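Cellulose biosynthesis protein BcsG (Salmonella typhimurium LT2, PDB 5OLT) is required for cellulose biosynthesis; this extramembrane domain of the membrane protein binds zinc and belongs to the alkaline phosphatase family. Local coordinates at residues L181-S186 / P218-N223. Residues are numbered along the deposited sequence; the frame is centred on the assembly and turned at random.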
loop_
_atom_site.group_PDB
_atom_site.type_symbol
_atom_site.label_atom_id
_atom_site.label_comp_id
_atom_site.label_asym_id
_atom_site.label_seq_id
_atom_site.Cartn_x
_atom_site.Cartn_y
_atom_site.Cartn_z
ATOM N N LEU A 181 -0.785 -24.095 4.811
ATOM C CA LEU A 181 -2.244 -24.187 4.825
ATOM C C LEU A 181 -2.814 -23.085 5.670
ATOM O O LEU A 181 -2.280 -22.765 6.752
ATOM C CB LEU A 181 -2.717 -25.569 5.277
ATOM C CG LEU A 181 -2.300 -26.652 4.277
ATOM C CD1 LEU A 181 -2.748 -28.018 4.832
ATOM C CD2 LEU A 181 -2.807 -26.449 2.832
ATOM N N SER A 182 -3.895 -22.488 5.172
ATOM C CA SER A 182 -4.345 -21.264 5.745
ATOM C C SER A 182 -5.208 -21.606 6.902
ATOM O O SER A 182 -5.561 -22.770 7.132
ATOM C CB SER A 182 -5.044 -20.341 4.731
ATOM O OG SER A 182 -6.283 -20.889 4.356
ATOM N N PHE A 183 -5.450 -20.570 7.693
ATOM C CA PHE A 183 -6.376 -20.602 8.820
ATOM C C PHE A 183 -7.770 -21.138 8.433
ATOM O O PHE A 183 -8.491 -21.609 9.307
ATOM C CB PHE A 183 -6.472 -19.185 9.408
ATOM C CG PHE A 183 -6.825 -18.139 8.387
ATOM C CD1 PHE A 183 -5.834 -17.600 7.530
ATOM C CD2 PHE A 183 -8.144 -17.703 8.251
ATOM C CE1 PHE A 183 -6.171 -16.660 6.557
ATOM C CE2 PHE A 183 -8.478 -16.751 7.297
ATOM C CZ PHE A 183 -7.490 -16.224 6.449
ATOM N N ASP A 184 -8.130 -21.073 7.136
ATOM C CA ASP A 184 -9.393 -21.674 6.624
ATOM C C ASP A 184 -9.233 -23.073 5.958
ATOM O O ASP A 184 -10.194 -23.630 5.456
ATOM C CB ASP A 184 -10.206 -20.668 5.739
ATOM C CG ASP A 184 -9.838 -20.717 4.227
ATOM O OD1 ASP A 184 -8.769 -21.250 3.860
ATOM O OD2 ASP A 184 -10.641 -20.220 3.382
ATOM N N GLY A 185 -8.017 -23.619 5.967
ATOM C CA GLY A 185 -7.730 -24.947 5.373
ATOM C C GLY A 185 -7.268 -24.951 3.897
ATOM O O GLY A 185 -6.798 -25.976 3.356
ATOM N N SER A 186 -7.402 -23.816 3.236
ATOM C CA SER A 186 -7.040 -23.739 1.846
ATOM C C SER A 186 -5.548 -23.387 1.693
ATOM O O SER A 186 -4.881 -22.976 2.651
ATOM C CB SER A 186 -7.934 -22.757 1.082
ATOM O OG SER A 186 -7.743 -21.464 1.578
ATOM N N PRO A 218 0.671 -15.121 3.443
ATOM C CA PRO A 218 1.363 -16.060 4.344
ATOM C C PRO A 218 1.494 -15.598 5.793
ATOM O O PRO A 218 1.623 -16.447 6.681
ATOM C CB PRO A 218 2.736 -16.215 3.696
ATOM C CG PRO A 218 2.962 -14.916 3.008
ATOM C CD PRO A 218 1.600 -14.577 2.429
ATOM N N LEU A 219 1.472 -14.282 6.034
ATOM C CA LEU A 219 1.682 -13.777 7.392
ATOM C C LEU A 219 0.384 -13.724 8.187
ATOM O O LEU A 219 0.405 -13.368 9.353
ATOM C CB LEU A 219 2.348 -12.397 7.351
ATOM C CG LEU A 219 3.646 -12.380 6.547
ATOM C CD1 LEU A 219 4.248 -10.974 6.667
ATOM C CD2 LEU A 219 4.652 -13.462 6.953
ATOM N N HIS A 220 -0.756 -14.092 7.575
ATOM C CA HIS A 220 -2.011 -14.083 8.332
ATOM C C HIS A 220 -1.976 -15.073 9.492
ATOM O O HIS A 220 -1.416 -16.152 9.385
ATOM C CB HIS A 220 -3.173 -14.424 7.409
ATOM C CG HIS A 220 -4.536 -14.142 8.007
ATOM N ND1 HIS A 220 -5.087 -14.880 9.050
ATOM C CD2 HIS A 220 -5.452 -13.204 7.695
ATOM C CE1 HIS A 220 -6.298 -14.426 9.317
ATOM N NE2 HIS A 220 -6.547 -13.415 8.501
ATOM N N ASP A 221 -2.589 -14.690 10.615
ATOM C CA ASP A 221 -2.690 -15.575 11.769
ATOM C C ASP A 221 -3.326 -16.937 11.383
ATOM O O ASP A 221 -4.194 -17.017 10.504
ATOM C CB ASP A 221 -3.504 -14.893 12.879
ATOM C CG ASP A 221 -3.173 -15.440 14.259
ATOM O OD1 ASP A 221 -2.270 -16.334 14.402
ATOM O OD2 ASP A 221 -3.833 -14.958 15.205
ATOM N N GLY A 222 -2.858 -17.994 12.030
ATOM C CA GLY A 222 -3.472 -19.302 11.854
ATOM C C GLY A 222 -2.904 -20.155 10.741
ATOM O O GLY A 222 -3.332 -21.282 10.570
ATOM N N ASN A 223 -1.972 -19.621 9.952
ATOM C CA ASN A 223 -1.359 -20.396 8.876
ATOM C C ASN A 223 -0.344 -21.357 9.442
ATOM O O ASN A 223 0.393 -21.041 10.380
ATOM C CB ASN A 223 -0.646 -19.487 7.890
ATOM C CG ASN A 223 -1.609 -18.660 7.054
ATOM O OD1 ASN A 223 -2.835 -18.886 7.056
ATOM N ND2 ASN A 223 -1.068 -17.689 6.346
#
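Phe183 and His220 form an offset stack, with ring centroids 3.7 Å apart and planes 14° from parallel. His220 CE1 sits over the centre of the phenyl face. Phe183 CE1 lies over the imidazole nearer its rim, 3.3 Å from His220 CG. At the edge of the phenyl ring, near its plane, Asn223 OD1 approaches Phe183 CD1 at 3.3 Å. Phe153 adds an edge-to-face contact with Phe183. Chi1 of 54° puts Phe183 CG between the backbone N and carbonyl carbon, against His220 ND1. Phe183 CB packs 3.3 Å from Asp221 O.

The one hydrogen bond between 181-186 and 218-223 runs from Phe183 N to Asn223 OD1, 3.2 Å, in the carbonyl plane but bent to 141° at the hydrogen. It links the loop after strand 210-216 to the beta turn joining strands 178-181 and 187-189. Asn223 ND2 donates to Pro218 O at 3.0 Å, from above that carbonyl plane, and holds the amide within its own loop.

His220 ND1 donates to Asp221 O at 2.7 Å, in the ring plane. This bond and the stack fix the imidazole rotation. NE2 is thus the nitrogen turned to a citrate, probably from the crystallisation liquor. The His220 side chain lies about 5 Å from the zinc ion, which Cys67, Ser102, Glu266 and His267 bind.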